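Local coordinates for succinoglycan biosynthesis protein (Bacillus cereus ATCC 14579, PDB 3B55), which binds calcium and, as a member of the erythromycin esterase family, is probably a hydrolase-like enzyme whose substrate is not established, at residues 116-121 with 175-180. The protein carries 1 engineered substitution. Sequence-based numbering, arbitrary orientation.
Sequences WDRALE and SVNENV
Asp-117, on helix 116-128, carries the polar core of this contact. Its CB points toward 175-180, and the p rotamer (chi1 50°) brings OD2 to the extended backbone ahead of helix 178-192. OD2 accepts from Asn-177 N (2.9 Å, 159°) and Ser-175 OG (3.1 Å), while Ser-175 O lies 2.8 Å from the same OD2, a close approach of two acceptors. Water 1 bridges the backbones, donating to Ser-175 O (2.7 Å) and accepting from Asp-117 N (3.2 Å). Asp-117 OD1 turns back onto its own helix, 2.4 Å from Arg-118 N, a very short hydrogen bond. At the beginning of helix 178-192, Asn-179, also p (chi1 48°), donates from ND2 to Asp-117 O (2.9 Å, 137°). The nearest CA pair of the two segments is Asp-117 and Val-180, 6.0 Å apart. Val-180 (chi1 t) sets CG2 3.6 Å from Asp-117 CB, 3.7 Å from Leu-120 CD1 and 3.9 Å from Trp-116 CD1 at the indole edge. Leu-120 (mt) points its CB toward 175-180, as Asp-117 does, and also meets Asn-179 ND2 through CD1 (4.0 Å). Trp-116 and Val-176 both continue the packing onto Ile-261 of helix 250-268, whereas Arg-118 NE is held by His-136 O. Helices 116-128 and 178-192 follow the neighbouring parallel strands 109-112 and 167-172, the latter an outermost strand of the mixed beta-sheet; the side chain of Asp-117 thus ties together the chain leaving two adjacent strands of an alpha/beta fold.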
loop_
_atom_site.group_PDB
_atom_site.type_symbol
_atom_site.label_atom_id
_atom_site.label_comp_id
_atom_site.label_asym_id
_atom_site.label_seq_id
_atom_site.Cartn_x
_atom_site.Cartn_y
_atom_site.Cartn_z
ATOM N N TRP A 116 8.596 1.424 6.069
ATOM C CA TRP A 116 8.553 0.508 7.197
ATOM C C TRP A 116 9.031 1.187 8.477
ATOM O O TRP A 116 8.475 0.944 9.545
ATOM C CB TRP A 116 9.401 -0.733 6.887
ATOM C CG TRP A 116 9.746 -1.569 8.085
ATOM C CD1 TRP A 116 10.689 -1.294 9.037
ATOM C CD2 TRP A 116 9.168 -2.830 8.446
ATOM N NE1 TRP A 116 10.736 -2.309 9.967
ATOM C CE2 TRP A 116 9.814 -3.264 9.626
ATOM C CE3 TRP A 116 8.171 -3.636 7.884
ATOM C CZ2 TRP A 116 9.489 -4.472 10.258
ATOM C CZ3 TRP A 116 7.849 -4.841 8.513
ATOM C CH2 TRP A 116 8.508 -5.244 9.686
ATOM N N ASP A 117 10.052 2.034 8.371
ATOM C CA ASP A 117 10.574 2.724 9.548
ATOM C C ASP A 117 9.601 3.743 10.126
ATOM O O ASP A 117 9.415 3.819 11.343
ATOM C CB ASP A 117 11.906 3.427 9.236
ATOM C CG ASP A 117 11.844 4.286 7.990
ATOM O OD1 ASP A 117 10.752 4.792 7.654
ATOM O OD2 ASP A 117 12.898 4.467 7.347
ATOM N N ARG A 118 8.982 4.528 9.254
ATOM C CA ARG A 118 8.044 5.548 9.690
ATOM C C ARG A 118 6.823 4.911 10.354
ATOM O O ARG A 118 6.320 5.418 11.359
ATOM C CB ARG A 118 7.654 6.423 8.485
ATOM C CG ARG A 118 8.880 7.070 7.828
ATOM C CD ARG A 118 8.617 7.770 6.492
ATOM N NE ARG A 118 8.063 9.107 6.656
ATOM C CZ ARG A 118 8.569 10.203 6.101
ATOM N NH1 ARG A 118 9.656 10.140 5.334
ATOM N NH2 ARG A 118 7.969 11.365 6.301
ATOM N N ALA A 119 6.368 3.783 9.818
ATOM C CA ALA A 119 5.205 3.098 10.379
ATOM C C ALA A 119 5.470 2.530 11.780
ATOM O O ALA A 119 4.533 2.293 12.538
ATOM C CB ALA A 119 4.749 1.986 9.443
ATOM N N LEU A 120 6.738 2.301 12.119
ATOM C CA LEU A 120 7.079 1.789 13.442
ATOM C C LEU A 120 6.551 2.769 14.485
ATOM O O LEU A 120 6.181 2.374 15.589
ATOM C CB LEU A 120 8.599 1.652 13.598
ATOM C CG LEU A 120 9.298 0.564 12.781
ATOM C CD1 LEU A 120 10.798 0.615 13.035
ATOM C CD2 LEU A 120 8.737 -0.805 13.160
ATOM N N GLU A 121 6.515 4.047 14.108
ATOM C CA GLU A 121 6.040 5.120 14.976
ATOM C C GLU A 121 4.518 5.247 14.932
ATOM O O GLU A 121 3.899 5.690 15.898
ATOM C CB GLU A 121 6.662 6.453 14.557
ATOM C CG GLU A 121 8.166 6.559 14.765
ATOM C CD GLU A 121 8.564 6.652 16.231
ATOM O OE1 GLU A 121 7.704 6.988 17.074
ATOM O OE2 GLU A 121 9.749 6.394 16.538
ATOM N N SER A 175 13.603 4.719 2.648
ATOM C CA SER A 175 14.605 5.058 3.649
ATOM C C SER A 175 14.615 4.036 4.788
ATOM O O SER A 175 13.695 3.234 4.939
ATOM C CB SER A 175 14.329 6.448 4.226
ATOM O OG SER A 175 13.140 6.445 4.996
ATOM N N VAL A 176 15.676 4.072 5.582
ATOM C CA VAL A 176 15.840 3.184 6.726
ATOM C C VAL A 176 16.379 4.054 7.848
ATOM O O VAL A 176 17.595 4.143 8.054
ATOM C CB VAL A 176 16.865 2.077 6.442
ATOM C CG1 VAL A 176 17.040 1.214 7.681
ATOM C CG2 VAL A 176 16.411 1.241 5.253
ATOM N N ASN A 177 15.474 4.701 8.571
ATOM C CA ASN A 177 15.889 5.582 9.651
ATOM C C ASN A 177 16.519 4.834 10.816
ATOM O O ASN A 177 16.543 3.608 10.852
ATOM C CB ASN A 177 14.704 6.431 10.117
ATOM C CG ASN A 177 14.071 7.217 8.970
ATOM O OD1 ASN A 177 14.764 7.634 8.036
ATOM N ND2 ASN A 177 12.760 7.428 9.038
ATOM N N GLU A 178 17.020 5.594 11.777
ATOM C CA GLU A 178 17.695 5.047 12.940
ATOM C C GLU A 178 16.856 4.152 13.862
ATOM O O GLU A 178 17.403 3.253 14.507
ATOM C CB GLU A 178 18.318 6.206 13.727
ATOM C CG GLU A 178 19.457 5.818 14.644
ATOM C CD GLU A 178 20.272 7.025 15.084
ATOM O OE1 GLU A 178 21.188 6.860 15.922
ATOM O OE2 GLU A 178 19.997 8.140 14.584
ATOM N N ASN A 179 15.544 4.364 13.932
ATOM C CA ASN A 179 14.728 3.524 14.809
ATOM C C ASN A 179 14.805 2.049 14.437
ATOM O O ASN A 179 14.732 1.182 15.305
ATOM C CB ASN A 179 13.263 3.992 14.830
ATOM C CG ASN A 179 12.687 4.222 13.439
ATOM O OD1 ASN A 179 13.384 4.096 12.426
ATOM N ND2 ASN A 179 11.402 4.555 13.386
ATOM N N VAL A 180 14.963 1.759 13.152
ATOM C CA VAL A 180 15.065 0.372 12.711
ATOM C C VAL A 180 16.360 -0.229 13.254
ATOM O O VAL A 180 16.374 -1.353 13.745
ATOM C CB VAL A 180 15.068 0.276 11.168
ATOM C CG1 VAL A 180 15.517 -1.114 10.726
ATOM C CG2 VAL A 180 13.677 0.575 10.635
HETATM O O HOH W 1 11.421 1.903 5.529
#